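Local atomic coordinates of ribokinase, putative (Burkholderia thailandensis, PDB entry 3B1N), a protein that probably acts as a nucleoside kinase of the pfkB (ribokinase) family, and binds ADP together with the nucleoside mizoribine. Residues 294-297 against 298-302; 268-271 against 272-276. One frame throughout, in Å; residues are numbered along the deposited sequence.

Contact 2 comes first along the chain, at the start of helix 269-284; contact 1 follows at the start of helix 296-307, the last helix of the fold. The two are about 16 Å apart, centre to centre, on the same side of the chain's centre. Each is a helix N-terminus closed by a side chain at the N-cap. The helices pack on each other where Ile299 CG2 of contact 1 lies 4.0 Å from Leu275 CD1 of contact 2. Gly273 of contact 2 is about 8 Å from the bound ADP, whose pocket Ser277 of the same helix lines; the Ile299 side chain is about 13 Å from the nucleotide, and contact 1 lies at the surface.

Contact 1. Residues 294-297 against 298-302; sequences PTRA and EIDAR
Thr295 and Glu298 form a capping box that opens helix 296-307, each side chain accepting from the other residue's backbone N-H. Thr295 OG1 takes the amide of Glu298, 3.0 Å from Glu298 N, in a nearly straight bond; the hydroxyl is put there by chi1 of 66°, which sets it between the backbone N and the carbonyl carbon. In return, Glu298 OE1 lies 2.9 Å from Thr295 N. This donor comes from above the carboxylate plane, and the Glu298 chain, extended beyond CG, lies across the threonine hydroxyl to reach it. The reciprocal bonds give both amides a side-chain acceptor at the helix start, where carbonyl partners four residues back are not yet part of the helix. Carbonyl oxygens of the first residues are taken up in the ordinary helical way: Thr295 O by Ile299 N, Arg296 O by Asp300 N and Ala297 O by Ala301 N.

One turn along, a salt bridge joins Arg296 NH1 to Asp300 OD1 at 2.6 Å. The oxygen sits at the edge of the guanidinium, near its plane, yet NH1 approaches that oxygen from above the carboxylate plane; the two planes are 72° apart. Bent at chi2 (78°), the arginine chain turns its end back to the aspartate. A water bridges the same pair, accepting from Arg296 NH2 and donating to Asp300 OD1, while Arg296 NE donates to Leu60 O, so all three guanidinium nitrogens have an acceptor.

On the inner side the buried Ile299 packs against Leu275 and Leu278 of helix 269-284. It also touches the proline just before the cap, whose CB and CG meet the isoleucine's CG1 branch, with Pro294 CB 3.8 Å from Ile299 CG1.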
ATOM      1  N   PRO B 294       4.895 -26.043  -9.578  1.00 13.76           N
ATOM      2  CA  PRO B 294       4.390 -27.298 -10.120  1.00 14.11           C
ATOM      3  C   PRO B 294       5.347 -27.902 -11.154  1.00 14.96           C
ATOM      4  O   PRO B 294       5.976 -27.189 -11.950  1.00 15.16           O
ATOM      5  CB  PRO B 294       3.053 -26.900 -10.773  1.00 13.87           C
ATOM      6  CG  PRO B 294       3.339 -25.458 -11.244  1.00 13.42           C
ATOM      7  CD  PRO B 294       4.156 -24.873 -10.112  1.00 12.70           C
ATOM      8  N   THR B 295       5.447 -29.224 -11.132  1.00 14.89           N
ATOM      9  CA  THR B 295       6.118 -29.891 -12.213  1.00 16.03           C
ATOM     10  C   THR B 295       5.246 -29.835 -13.435  1.00 15.11           C
ATOM     11  O   THR B 295       4.016 -29.591 -13.405  1.00 15.43           O
ATOM     12  CB  THR B 295       6.422 -31.369 -11.902  1.00 15.49           C
ATOM     13  OG1 THR B 295       5.199 -32.079 -11.791  1.00 18.44           O
ATOM     14  CG2 THR B 295       7.249 -31.492 -10.621  1.00 19.29           C
ATOM     15  N   ARG B 296       5.880 -30.054 -14.566  1.00 16.53           N
ATOM     16  CA  ARG B 296       5.109 -30.033 -15.768  1.00 17.13           C
ATOM     17  C   ARG B 296       4.041 -31.144 -15.792  1.00 17.19           C
ATOM     18  O   ARG B 296       2.928 -30.935 -16.238  1.00 18.08           O
ATOM     19  CB  ARG B 296       6.059 -30.140 -16.967  1.00 18.28           C
ATOM     20  CG  ARG B 296       5.323 -30.041 -18.225  1.00 18.72           C
ATOM     21  CD  ARG B 296       5.008 -28.597 -18.434  1.00 27.13           C
ATOM     22  NE  ARG B 296       4.417 -28.310 -19.739  1.00 31.35           N
ATOM     23  CZ  ARG B 296       3.164 -28.610 -20.047  1.00 29.24           C
ATOM     24  NH1 ARG B 296       2.412 -29.211 -19.145  1.00 29.17           N
ATOM     25  NH2 ARG B 296       2.690 -28.299 -21.234  1.00 32.24           N
ATOM     26  N   ALA B 297       4.399 -32.325 -15.255  1.00 16.94           N
ATOM     27  CA  ALA B 297       3.408 -33.420 -15.125  1.00 18.62           C
ATOM     28  C   ALA B 297       2.235 -33.015 -14.243  1.00 17.44           C
ATOM     29  O   ALA B 297       1.080 -33.310 -14.602  1.00 19.41           O
ATOM     30  CB  ALA B 297       4.069 -34.710 -14.587  1.00 19.26           C
ATOM     31  N   GLU B 298       2.506 -32.333 -13.122  1.00 16.48           N
ATOM     32  CA  GLU B 298       1.435 -31.803 -12.233  1.00 16.00           C
ATOM     33  C   GLU B 298       0.498 -30.813 -12.946  1.00 15.96           C
ATOM     34  O   GLU B 298      -0.716 -30.849 -12.801  1.00 16.04           O
ATOM     35  CB  GLU B 298       2.027 -31.135 -10.991  1.00 17.03           C
ATOM     36  CG  GLU B 298       2.524 -32.147  -9.905  1.00 21.97           C
ATOM     37  CD  GLU B 298       3.450 -31.513  -8.853  1.00 29.08           C
ATOM     38  OE1 GLU B 298       3.800 -30.313  -8.974  1.00 25.57           O
ATOM     39  OE2 GLU B 298       3.853 -32.211  -7.886  1.00 29.29           O
ATOM     40  N   ILE B 299       1.068 -29.935 -13.775  1.00 14.21           N
ATOM     41  CA  ILE B 299       0.248 -29.040 -14.556  1.00 13.60           C
ATOM     42  C   ILE B 299      -0.713 -29.794 -15.465  1.00 13.67           C
ATOM     43  O   ILE B 299      -1.920 -29.495 -15.485  1.00 13.74           O
ATOM     44  CB  ILE B 299       1.130 -28.038 -15.375  1.00 12.62           C
ATOM     45  CG1 ILE B 299       1.883 -27.125 -14.411  1.00 12.31           C
ATOM     46  CG2 ILE B 299       0.216 -27.190 -16.299  1.00 14.06           C
ATOM     47  CD1 ILE B 299       3.007 -26.266 -15.047  1.00 13.80           C
ATOM     48  N   ASP B 300      -0.190 -30.773 -16.227  1.00 15.92           N
ATOM     49  CA  ASP B 300      -1.058 -31.577 -17.100  1.00 17.09           C
ATOM     50  C   ASP B 300      -2.122 -32.363 -16.332  1.00 15.16           C
ATOM     51  O   ASP B 300      -3.263 -32.401 -16.766  1.00 16.64           O
ATOM     52  CB  ASP B 300      -0.249 -32.519 -17.980  1.00 17.82           C
ATOM     53  CG  ASP B 300       0.489 -31.792 -19.104  1.00 25.43           C
ATOM     54  OD1 ASP B 300       0.206 -30.590 -19.405  1.00 29.34           O
ATOM     55  OD2 ASP B 300       1.362 -32.467 -19.710  1.00 33.29           O
ATOM     56  N   ALA B 301      -1.724 -32.905 -15.184  1.00 16.91           N
ATOM     57  CA  ALA B 301      -2.679 -33.677 -14.339  1.00 16.36           C
ATOM     58  C   ALA B 301      -3.776 -32.779 -13.801  1.00 15.71           C
ATOM     59  O   ALA B 301      -4.963 -33.145 -13.792  1.00 15.85           O
ATOM     60  CB  ALA B 301      -1.939 -34.382 -13.216  1.00 17.66           C
ATOM     61  N   ARG B 302      -3.427 -31.566 -13.340  1.00 14.51           N
ATOM     62  CA  ARG B 302      -4.429 -30.657 -12.849  1.00 14.33           C
ATOM     63  C   ARG B 302      -5.329 -30.098 -13.958  1.00 13.63           C
ATOM     64  O   ARG B 302      -6.520 -29.830 -13.746  1.00 13.53           O
ATOM     65  CB  ARG B 302      -3.745 -29.485 -12.109  1.00 14.32           C
ATOM     66  CG  ARG B 302      -3.126 -29.827 -10.748  1.00 18.10           C
ATOM     67  CD  ARG B 302      -4.213 -29.913  -9.619  1.00 21.80           C
ATOM     68  NE  ARG B 302      -4.957 -28.651  -9.384  1.00 25.56           N
ATOM     69  CZ  ARG B 302      -4.571 -27.681  -8.554  1.00 25.84           C
ATOM     70  NH1 ARG B 302      -3.427 -27.795  -7.870  1.00 23.38           N
ATOM     71  NH2 ARG B 302      -5.339 -26.592  -8.410  1.00 27.25           N
TER
HETATM   72  O   HOH W   1       0.320 -28.888 -21.522  1.00 45.80           O

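Contact 2. Residues 268-271 against 272-276; sequences DWAT and AGRLA
Asp268, Trp269, Ala270 and Thr271 each offer a backbone carbonyl to the following turn of helix 269-284. Asp268 O receives Ala272 N at 2.8 Å, Trp269 O receives Gly273 N, and Thr271 O receives Leu275 N.

Ala270 O is the exception in this series, for it is gripped twice by one residue. Arg274 N lies 3.1 Å from Ala270 O, and Arg274 NH1 returns to the same oxygen at 3.0 Å, the two donors reaching it from opposite faces of the carbonyl plane. The carbonyl oxygen meets the guanidinium at its edge, in plane, and the N-H...O angle from NH1 is 164°. Extended from CG to NE, the arginine chain passes alongside the oxygen before its end turns back, with chi4 at 73°. Beyond the helix, this side chain also packs on Phe303 and Phe307 of helix 296-307.

Side-chain polar bonds close the helix start. Asp268 OD1 accepts both from Thr271 N, 2.8 Å away, and from the hydroxyl Thr271 OG1 at 2.6 Å, the latter on the syn side of the carboxylate. Tyr309 OH is a further hydrogen-bonding partner of Thr271 OG1.

Apolar contact is looser: Trp269 CE3 stands 4.4 Å from Ala272 CB, the methyl oblique to the indole, while Trp269 also meets the ring of His230. Asp268 thus acts as the N-cap residue, one carboxylate oxygen accepting from both the amide and the hydroxyl of Thr271, at the start of the helix that carries the ADP-binding Ser277.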
ATOM      1  N   ASP B 268      -6.140 -23.969 -29.375  1.00 14.73           N
ATOM      2  CA  ASP B 268      -7.287 -23.133 -29.614  1.00 15.58           C
ATOM      3  C   ASP B 268      -7.500 -22.169 -28.442  1.00 15.47           C
ATOM      4  O   ASP B 268      -6.891 -22.357 -27.361  1.00 14.28           O
ATOM      5  CB  ASP B 268      -8.539 -23.931 -29.998  1.00 16.53           C
ATOM      6  CG  ASP B 268      -8.973 -24.906 -28.952  1.00 19.96           C
ATOM      7  OD1 ASP B 268      -8.674 -24.729 -27.766  1.00 19.35           O
ATOM      8  OD2 ASP B 268      -9.677 -25.903 -29.302  1.00 25.13           O
ATOM      9  N   TRP B 269      -8.269 -21.118 -28.660  1.00 15.39           N
ATOM     10  CA  TRP B 269      -8.450 -20.110 -27.592  1.00 14.08           C
ATOM     11  C   TRP B 269      -9.064 -20.714 -26.355  1.00 15.07           C
ATOM     12  O   TRP B 269      -8.686 -20.368 -25.232  1.00 14.18           O
ATOM     13  CB  TRP B 269      -9.295 -18.931 -28.071  1.00 14.22           C
ATOM     14  CG  TRP B 269      -8.521 -17.996 -28.939  1.00 13.72           C
ATOM     15  CD1 TRP B 269      -8.809 -17.660 -30.234  1.00 19.38           C
ATOM     16  CD2 TRP B 269      -7.338 -17.295 -28.595  1.00 13.81           C
ATOM     17  NE1 TRP B 269      -7.872 -16.773 -30.721  1.00 20.02           N
ATOM     18  CE2 TRP B 269      -6.977 -16.494 -29.718  1.00 17.33           C
ATOM     19  CE3 TRP B 269      -6.570 -17.210 -27.433  1.00 14.38           C
ATOM     20  CZ2 TRP B 269      -5.832 -15.670 -29.724  1.00 18.61           C
ATOM     21  CZ3 TRP B 269      -5.461 -16.372 -27.432  1.00 15.63           C
ATOM     22  CH2 TRP B 269      -5.094 -15.616 -28.575  1.00 18.45           C
ATOM     23  N   ALA B 270     -10.017 -21.620 -26.525  1.00 14.01           N
ATOM     24  CA  ALA B 270     -10.641 -22.284 -25.386  1.00 13.46           C
ATOM     25  C   ALA B 270      -9.610 -22.978 -24.496  1.00 12.62           C
ATOM     26  O   ALA B 270      -9.654 -22.943 -23.246  1.00 13.08           O
ATOM     27  CB  ALA B 270     -11.675 -23.348 -25.894  1.00 14.35           C
ATOM     28  N   THR B 271      -8.657 -23.631 -25.147  1.00 12.55           N
ATOM     29  CA  THR B 271      -7.654 -24.391 -24.430  1.00 12.08           C
ATOM     30  C   THR B 271      -6.513 -23.507 -23.891  1.00 11.44           C
ATOM     31  O   THR B 271      -6.015 -23.703 -22.787  1.00 12.18           O
ATOM     32  CB  THR B 271      -7.088 -25.544 -25.301  1.00 13.09           C
ATOM     33  OG1 THR B 271      -8.207 -26.338 -25.718  1.00 15.61           O
ATOM     34  CG2 THR B 271      -6.127 -26.435 -24.529  1.00 13.80           C
ATOM     35  N   ALA B 272      -6.086 -22.541 -24.701  1.00 11.76           N
ATOM     36  CA  ALA B 272      -5.031 -21.612 -24.259  1.00 10.94           C
ATOM     37  C   ALA B 272      -5.565 -20.879 -23.042  1.00 11.51           C
ATOM     38  O   ALA B 272      -4.832 -20.678 -22.072  1.00 10.87           O
ATOM     39  CB  ALA B 272      -4.697 -20.607 -25.353  1.00 10.29           C
ATOM     40  N   GLY B 273      -6.816 -20.461 -23.124  1.00 11.52           N
ATOM     41  CA  GLY B 273      -7.455 -19.739 -21.993  1.00 10.49           C
ATOM     42  C   GLY B 273      -7.508 -20.615 -20.760  1.00 10.91           C
ATOM     43  O   GLY B 273      -7.236 -20.127 -19.655  1.00  9.91           O
ATOM     44  N   ARG B 274      -7.868 -21.900 -20.912  1.00  9.92           N
ATOM     45  CA  ARG B 274      -7.988 -22.739 -19.730  1.00 10.26           C
ATOM     46  C   ARG B 274      -6.618 -23.006 -19.111  1.00 10.22           C
ATOM     47  O   ARG B 274      -6.489 -23.095 -17.882  1.00 10.31           O
ATOM     48  CB  ARG B 274      -8.718 -24.047 -20.100  1.00 10.34           C
ATOM     49  CG  ARG B 274     -10.198 -23.808 -20.205  1.00 12.38           C
ATOM     50  CD  ARG B 274     -10.881 -25.037 -20.807  1.00 13.19           C
ATOM     51  NE  ARG B 274     -12.351 -24.876 -20.709  1.00 13.94           N
ATOM     52  CZ  ARG B 274     -13.068 -24.042 -21.460  1.00 14.47           C
ATOM     53  NH1 ARG B 274     -12.515 -23.235 -22.373  1.00 13.91           N
ATOM     54  NH2 ARG B 274     -14.409 -24.002 -21.279  1.00 17.52           N
ATOM     55  N   LEU B 275      -5.571 -23.122 -19.949  1.00  9.74           N
ATOM     56  CA  LEU B 275      -4.243 -23.309 -19.393  1.00  8.54           C
ATOM     57  C   LEU B 275      -3.831 -22.060 -18.583  1.00  9.70           C
ATOM     58  O   LEU B 275      -3.276 -22.220 -17.497  1.00 10.41           O
ATOM     59  CB  LEU B 275      -3.219 -23.622 -20.522  1.00  9.25           C
ATOM     60  CG  LEU B 275      -1.797 -23.805 -20.005  1.00 10.33           C
ATOM     61  CD1 LEU B 275      -1.650 -25.045 -19.110  1.00 12.75           C
ATOM     62  CD2 LEU B 275      -0.838 -23.948 -21.227  1.00 12.23           C
ATOM     63  N   ALA B 276      -4.067 -20.887 -19.157  1.00  9.62           N
ATOM     64  CA  ALA B 276      -3.775 -19.601 -18.501  1.00  8.92           C
ATOM     65  C   ALA B 276      -4.511 -19.559 -17.145  1.00  9.19           C
ATOM     66  O   ALA B 276      -3.937 -19.190 -16.114  1.00  8.86           O
ATOM     67  CB  ALA B 276      -4.232 -18.491 -19.404  1.00  7.97           C
TER